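Leucine aminopeptidase (Fimbriiglobus ruber, PDB 7D1B) probably acts as a zinc-dependent glutaminyl cyclase of the M28 peptidase family, converting N-terminal glutamine of peptides into pyroglutamate. Local coordinates at residues R275-D278 and D282-D285; H168-V173 and G332-Q337. All coordinates share one frame; numbering follows the deposited sequence.

Contact 1: residues R275-D278 and D282-D285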
ATOM      1  N   ARG A 275     -17.449 -10.387  -5.616  1.00 13.21           N
ATOM      2  CA  ARG A 275     -16.863  -9.647  -6.729  1.00 13.49           C
ATOM      3  C   ARG A 275     -17.231  -8.170  -6.652  1.00 13.76           C
ATOM      4  O   ARG A 275     -18.409  -7.819  -6.669  1.00 15.78           O
ATOM      5  CB  ARG A 275     -17.442 -10.218  -8.025  1.00 16.17           C
ATOM      6  CG  ARG A 275     -16.954  -9.563  -9.255  1.00 18.07           C
ATOM      7  CD  ARG A 275     -15.563 -10.026  -9.550  1.00 19.70           C
ATOM      8  NE  ARG A 275     -15.175  -9.507 -10.846  1.00 21.69           N
ATOM      9  CZ  ARG A 275     -14.744  -8.270 -11.045  1.00 21.68           C
ATOM     10  NH1 ARG A 275     -14.608  -7.447 -10.003  1.00 22.63           N
ATOM     11  NH2 ARG A 275     -14.466  -7.853 -12.286  1.00 23.46           N
ATOM     12  N   GLY A 276     -16.227  -7.305  -6.649  1.00 13.96           N
ATOM     13  CA  GLY A 276     -16.459  -5.899  -6.932  1.00 15.85           C
ATOM     14  C   GLY A 276     -17.027  -5.088  -5.777  1.00 14.24           C
ATOM     15  O   GLY A 276     -17.220  -5.563  -4.658  1.00 14.36           O
ATOM     16  N   PHE A 277     -17.321  -3.823  -6.106  1.00 14.77           N
ATOM     17  CA  PHE A 277     -17.765  -2.788  -5.175  1.00 14.88           C
ATOM     18  C   PHE A 277     -18.900  -2.016  -5.823  1.00 16.07           C
ATOM     19  O   PHE A 277     -19.074  -2.046  -7.044  1.00 17.60           O
ATOM     20  CB  PHE A 277     -16.612  -1.828  -4.855  1.00 15.31           C
ATOM     21  CG  PHE A 277     -15.391  -2.555  -4.364  1.00 13.63           C
ATOM     22  CD1 PHE A 277     -15.319  -2.992  -3.045  1.00 14.18           C
ATOM     23  CD2 PHE A 277     -14.361  -2.895  -5.231  1.00 14.31           C
ATOM     24  CE1 PHE A 277     -14.246  -3.726  -2.601  1.00 13.61           C
ATOM     25  CE2 PHE A 277     -13.268  -3.610  -4.775  1.00 14.01           C
ATOM     26  CZ  PHE A 277     -13.221  -4.034  -3.459  1.00 13.94           C
ATOM     27  N   ASP A 278     -19.678  -1.307  -5.002  1.00 15.65           N
ATOM     28  CA  ASP A 278     -20.690  -0.424  -5.581  1.00 17.85           C
ATOM     29  C   ASP A 278     -20.049   0.637  -6.464  1.00 18.44           C
ATOM     30  O   ASP A 278     -20.596   0.994  -7.516  1.00 20.35           O
ATOM     31  CB  ASP A 278     -21.505   0.252  -4.481  1.00 20.59           C
ATOM     32  CG  ASP A 278     -22.429  -0.703  -3.761  1.00 25.34           C
ATOM     33  OD1 ASP A 278     -22.701  -1.798  -4.298  1.00 27.57           O
ATOM     34  OD2 ASP A 278     -22.903  -0.337  -2.664  1.00 30.32           O
ATOM     35  N   ASP A 282     -13.952  -2.986 -11.294  1.00 17.28           N
ATOM     36  CA  ASP A 282     -12.521  -3.030 -11.548  1.00 18.22           C
ATOM     37  C   ASP A 282     -11.938  -1.690 -11.140  1.00 17.77           C
ATOM     38  O   ASP A 282     -12.521  -0.638 -11.425  1.00 20.33           O
ATOM     39  CB  ASP A 282     -12.250  -3.263 -13.038  1.00 21.88           C
ATOM     40  CG  ASP A 282     -12.612  -4.679 -13.500  1.00 24.25           C
ATOM     41  OD1 ASP A 282     -13.082  -5.507 -12.684  1.00 25.42           O
ATOM     42  OD2 ASP A 282     -12.411  -4.967 -14.690  1.00 31.06           O
ATOM     43  N   VAL A 283     -10.793  -1.728 -10.467  1.00 14.82           N
ATOM     44  CA  VAL A 283     -10.220  -0.546  -9.834  1.00 15.13           C
ATOM     45  C   VAL A 283      -8.806  -0.363 -10.361  1.00 14.28           C
ATOM     46  O   VAL A 283      -7.940  -1.208 -10.120  1.00 15.41           O
ATOM     47  CB  VAL A 283     -10.218  -0.666  -8.299  1.00 17.05           C
ATOM     48  CG1 VAL A 283      -9.696   0.635  -7.678  1.00 17.89           C
ATOM     49  CG2 VAL A 283     -11.616  -1.000  -7.762  1.00 19.13           C
ATOM     50  N   LEU A 284      -8.566   0.732 -11.072  1.00 15.38           N
ATOM     51  CA  LEU A 284      -7.198   1.095 -11.420  1.00 15.82           C
ATOM     52  C   LEU A 284      -6.468   1.525 -10.153  1.00 14.41           C
ATOM     53  O   LEU A 284      -6.990   2.321  -9.363  1.00 15.81           O
ATOM     54  CB  LEU A 284      -7.203   2.239 -12.430  1.00 17.19           C
ATOM     55  CG  LEU A 284      -7.814   1.888 -13.789  1.00 20.53           C
ATOM     56  CD1 LEU A 284      -7.920   3.142 -14.628  1.00 23.36           C
ATOM     57  CD2 LEU A 284      -6.977   0.814 -14.482  1.00 23.34           C
ATOM     58  N   ASP A 285      -5.257   1.016  -9.960  1.00 13.34           N
ATOM     59  CA  ASP A 285      -4.519   1.329  -8.747  1.00 12.70           C
ATOM     60  C   ASP A 285      -3.047   1.012  -9.008  1.00 12.15           C
ATOM     61  O   ASP A 285      -2.644   0.668 -10.129  1.00 12.79           O
ATOM     62  CB  ASP A 285      -5.117   0.560  -7.564  1.00 13.51           C
ATOM     63  CG  ASP A 285      -4.985   1.279  -6.251  1.00 13.93           C
ATOM     64  OD1 ASP A 285      -4.163   2.208  -6.127  1.00 14.45           O
ATOM     65  OD2 ASP A 285      -5.709   0.891  -5.290  1.00 15.22           O
TER

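Contact 2: residues H168-V173 and G332-Q337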
ATOM      1  N   HIS A 168       8.019  -4.000  13.485  1.00 11.69           N
ATOM      2  CA  HIS A 168       8.411  -4.476  14.811  1.00 12.11           C
ATOM      3  C   HIS A 168       8.598  -5.986  14.851  1.00 11.89           C
ATOM      4  O   HIS A 168       9.328  -6.487  15.718  1.00 13.24           O
ATOM      5  CB  HIS A 168       7.383  -4.072  15.861  1.00 13.09           C
ATOM      6  CG  HIS A 168       7.373  -2.608  16.147  1.00 12.76           C
ATOM      7  ND1 HIS A 168       8.282  -2.014  16.995  1.00 13.85           N
ATOM      8  CD2 HIS A 168       6.572  -1.611  15.694  1.00 13.69           C
ATOM      9  CE1 HIS A 168       8.034  -0.717  17.059  1.00 14.67           C
ATOM     10  NE2 HIS A 168       7.007  -0.446  16.277  1.00 14.49           N
ATOM     11  N   HIS A 169       7.946  -6.711  13.938  1.00 11.75           N
ATOM     12  CA  HIS A 169       7.867  -8.162  13.987  1.00 11.89           C
ATOM     13  C   HIS A 169       8.720  -8.841  12.937  1.00 11.41           C
ATOM     14  O   HIS A 169       9.032 -10.019  13.109  1.00 11.72           O
ATOM     15  CB  HIS A 169       6.409  -8.595  13.789  1.00 11.91           C
ATOM     16  CG  HIS A 169       5.472  -7.854  14.683  1.00 12.16           C
ATOM     17  ND1 HIS A 169       5.160  -8.275  15.961  1.00 13.45           N
ATOM     18  CD2 HIS A 169       4.838  -6.671  14.502  1.00 12.65           C
ATOM     19  CE1 HIS A 169       4.355  -7.383  16.517  1.00 13.12           C
ATOM     20  NE2 HIS A 169       4.155  -6.394  15.656  1.00 12.98           N
ATOM     21  N   MET A 170       9.110  -8.137  11.863  1.00 11.36           N
ATOM     22  CA  MET A 170       9.636  -8.814  10.674  1.00 11.23           C
ATOM     23  C   MET A 170      10.875  -9.652  10.960  1.00 10.81           C
ATOM     24  O   MET A 170      10.997 -10.751  10.412  1.00 11.54           O
ATOM     25  CB  MET A 170       9.922  -7.821   9.551  1.00 11.83           C
ATOM     26  CG  MET A 170       8.687  -7.239   8.899  1.00 12.06           C
ATOM     27  SD  MET A 170       7.539  -8.457   8.201  1.00 13.18           S
ATOM     28  CE  MET A 170       8.515  -9.025   6.816  1.00 16.52           C
ATOM     29  N   LYS A 171      11.807  -9.166  11.796  1.00 11.61           N
ATOM     30  CA  LYS A 171      13.014  -9.960  12.023  1.00 12.11           C
ATOM     31  C   LYS A 171      12.736 -11.231  12.802  1.00 11.61           C
ATOM     32  O   LYS A 171      13.614 -12.098  12.845  1.00 12.79           O
ATOM     33  CB  LYS A 171      14.143  -9.148  12.662  1.00 13.07           C
ATOM     34  CG  LYS A 171      14.805  -8.144  11.723  1.00 14.28           C
ATOM     35  CD  LYS A 171      15.237  -8.722  10.392  1.00 19.77           C
ATOM     36  CE  LYS A 171      16.275  -9.817  10.521  1.00 21.15           C
ATOM     37  NZ  LYS A 171      17.652  -9.273  10.319  1.00 20.53           N
ATOM     38  N   GLY A 172      11.543 -11.373  13.389  1.00 11.77           N
ATOM     39  CA  GLY A 172      11.132 -12.612  14.019  1.00 12.35           C
ATOM     40  C   GLY A 172      10.269 -13.505  13.152  1.00 11.96           C
ATOM     41  O   GLY A 172       9.744 -14.496  13.669  1.00 13.11           O
ATOM     42  N   VAL A 173      10.097 -13.201  11.868  1.00 11.36           N
ATOM     43  CA  VAL A 173       9.209 -13.964  10.990  1.00 11.62           C
ATOM     44  C   VAL A 173      10.039 -14.954  10.180  1.00 11.36           C
ATOM     45  O   VAL A 173      11.000 -14.537   9.509  1.00 12.56           O
ATOM     46  CB  VAL A 173       8.425 -13.038  10.045  1.00 12.08           C
ATOM     47  CG1 VAL A 173       7.611 -13.864   9.055  1.00 14.33           C
ATOM     48  CG2 VAL A 173       7.533 -12.099  10.850  1.00 13.06           C
ATOM     49  N   GLY A 332       0.803 -14.279   7.239  1.00 10.86           N
ATOM     50  CA  GLY A 332       0.528 -15.677   6.924  1.00 11.36           C
ATOM     51  C   GLY A 332       0.869 -16.008   5.486  1.00 10.76           C
ATOM     52  O   GLY A 332       1.482 -17.041   5.202  1.00 12.08           O
ATOM     53  N   TRP A 333       0.496 -15.119   4.567  1.00 11.19           N
ATOM     54  CA  TRP A 333       0.854 -15.254   3.159  1.00 11.78           C
ATOM     55  C   TRP A 333       2.364 -15.398   2.991  1.00 11.25           C
ATOM     56  O   TRP A 333       2.844 -16.278   2.263  1.00 12.31           O
ATOM     57  CB  TRP A 333       0.312 -14.028   2.416  1.00 11.82           C
ATOM     58  CG  TRP A 333       0.754 -13.888   0.983  1.00 11.83           C
ATOM     59  CD1 TRP A 333       0.575 -14.784  -0.038  1.00 12.70           C
ATOM     60  CD2 TRP A 333       1.409 -12.751   0.412  1.00 11.84           C
ATOM     61  NE1 TRP A 333       1.099 -14.276  -1.212  1.00 13.85           N
ATOM     62  CE2 TRP A 333       1.612 -13.025  -0.959  1.00 12.83           C
ATOM     63  CE3 TRP A 333       1.872 -11.530   0.938  1.00 12.51           C
ATOM     64  CZ2 TRP A 333       2.220 -12.108  -1.823  1.00 13.36           C
ATOM     65  CZ3 TRP A 333       2.482 -10.619   0.079  1.00 12.97           C
ATOM     66  CH2 TRP A 333       2.656 -10.916  -1.288  1.00 13.58           C
ATOM     67  N   ILE A 334       3.128 -14.557   3.686  1.00 11.25           N
ATOM     68  CA  ILE A 334       4.587 -14.644   3.628  1.00 11.92           C
ATOM     69  C   ILE A 334       5.067 -16.011   4.110  1.00 11.09           C
ATOM     70  O   ILE A 334       5.896 -16.662   3.461  1.00 12.57           O
ATOM     71  CB  ILE A 334       5.216 -13.492   4.425  1.00 11.94           C
ATOM     72  CG1 ILE A 334       5.017 -12.179   3.675  1.00 12.73           C
ATOM     73  CG2 ILE A 334       6.692 -13.748   4.709  1.00 13.54           C
ATOM     74  CD1 ILE A 334       5.112 -10.928   4.576  1.00 12.99           C
ATOM     75  N   GLN A 335       4.562 -16.459   5.262  1.00 11.64           N
ATOM     76  CA  GLN A 335       5.077 -17.670   5.887  1.00 12.20           C
ATOM     77  C   GLN A 335       4.745 -18.921   5.094  1.00 12.38           C
ATOM     78  O   GLN A 335       5.498 -19.893   5.173  1.00 14.03           O
ATOM     79  CB  GLN A 335       4.508 -17.816   7.289  1.00 12.31           C
ATOM     80  CG  GLN A 335       5.065 -16.838   8.296  1.00 12.86           C
ATOM     81  CD  GLN A 335       4.229 -16.866   9.546  1.00 12.73           C
ATOM     82  OE1 GLN A 335       4.400 -17.733  10.411  1.00 14.09           O
ATOM     83  NE2 GLN A 335       3.260 -15.962   9.624  1.00 13.37           N
ATOM     84  N   ILE A 336       3.624 -18.950   4.365  1.00 12.36           N
ATOM     85  CA  ILE A 336       3.239 -20.181   3.670  1.00 13.36           C
ATOM     86  C   ILE A 336       3.996 -20.392   2.369  1.00 13.32           C
ATOM     87  O   ILE A 336       3.896 -21.472   1.777  1.00 15.27           O
ATOM     88  CB  ILE A 336       1.719 -20.331   3.464  1.00 13.63           C
ATOM     89  CG1 ILE A 336       1.204 -19.287   2.463  1.00 14.89           C
ATOM     90  CG2 ILE A 336       0.975 -20.297   4.795  1.00 15.28           C
ATOM     91  CD1 ILE A 336      -0.264 -19.457   2.130  1.00 17.16           C
ATOM     92  N   GLN A 337       4.741 -19.402   1.886  1.00 12.68           N
ATOM     93  CA  GLN A 337       5.497 -19.598   0.650  1.00 13.12           C
ATOM     94  C   GLN A 337       6.539 -20.690   0.832  1.00 14.13           C
ATOM     95  O   GLN A 337       7.254 -20.730   1.829  1.00 14.43           O
ATOM     96  CB  GLN A 337       6.211 -18.310   0.221  1.00 13.35           C
ATOM     97  CG  GLN A 337       5.278 -17.111   0.041  1.00 13.28           C
ATOM     98  CD  GLN A 337       4.139 -17.414  -0.917  1.00 13.54           C
ATOM     99  OE1 GLN A 337       4.370 -17.753  -2.084  1.00 15.95           O
ATOM    100  NE2 GLN A 337       2.906 -17.321  -0.432  1.00 13.64           N
TER

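Contact 1: residues R275-D278 and D282-D285
Arg275 and Asp282 meet through a single charged hydrogen bond, 2.8 Å from Arg275 NH2 to Asp282 OD1, on the solvent side of the contact, where the arginine is exposed and the aspartate partly so. The bond is close to straight, with an N-H...O angle of 163°, and it enters OD1 on the syn lone pair, the side facing OD2. Guanidinium and carboxylate lie almost in one plane, 7° apart, and OD1 sits at the guanidinium edge. In Arg275, CG stands anti to the backbone N and the chain then bends at chi2 (76°), which brings the guanidinium to the aspartate. NH1 is held separately by the carbonyl oxygens of Thr281 and Met244, which fixes the rotation of the guanidinium, while OD2 of Asp282 makes a second salt bridge to Arg250. The pair pins together two parts of the loop that leads from strand 274-275 to helix 287-292 in this M28 peptidase fold, with the side chain of Val283 about 10 Å from the bound zinc ion. An alanine in place of Asp282 would probably leave Arg275 and Arg250 without their shared carboxylate and the Arg275 end freer to move. The buried side, by contrast, is apolar: Phe277 and Val283 point towards each other's segment, and CG2 of the valine approaches Phe277 CD2 obliquely at 4.2 Å, the two side chains crossing at about a right angle. Phe303 touches both of them, and Arg241 and Asp304 also pack on the phenylalanine. The backbone N of Val283 is hydrogen-bonded to Glu245 OE2.

Contact 2: residues H168-V173 and G332-Q337
Val173 reaches Gln335 at about a right angle, its CG1 methyl set against the aliphatic part of the glutamine, with 4.0 Å between Val173 CG1 and Gln335 CG. The same methyl also faces Ile334, where the gap from Val173 CG1 to Ile334 CG2 is 4.4 Å, so one branch of the valine serves two successive residues of the helix. With CG1 opposite the backbone N (chi1 175°), the valine sends this branch to the helix, and the side chain leaves the backbone in the direction of the helix. Gln335 behaves differently: its CG touches the valine, but the extended chain beyond CG carries the amide away to other partners, NE2 being bound by the carbonyl oxygens of Leu331, one turn earlier in the helix, and of Lys45. Its methylenes thus act as an apolar surface while the amide of this buried residue is satisfied elsewhere. Met170, three residues before the valine, adds a looser touch. Three successive bends of the same sense in its side chain curl the terminal methyl round, bringing Met170 CE to 4.5 Å from Ile334 CD1. Ile334 is therefore met on two branches, CG2 by the valine and CD1 by the methionine. Val179 of strand 178-184 touches both Met170 and Ile334. The contact is buried, purely apolar packing away from the zinc site, joining the loop after helix 153-167 to helix 320-336, which packs through Ile334 on strands 123-130 (at Leu125) and 178-184 of the mixed sheet, in the alpha/beta/alpha sandwich of the M28 zinc peptidases.

In the fold
From the N terminus, the chain runs through helices 51-63 and 72-87 and the first three strands to helix 153-167, after which residues 168-173 form the first half of contact 2. It then continues through strands 178-184 and 225-232 and helix 253-266 to contact 1, where 275-278 and 282-285 close a tight local loop before helix 287-292. Strand 297-300 and helix 320-336 follow, and the end of that helix completes contact 2. Contact 1 thus falls wholly within the long span bridged by contact 2, and the two do not cross. Their centres lie 28 Å apart: contact 1 ties together the loop before helix 287-292, contact 2 joins the loop after helix 153-167 to the C-terminal helix.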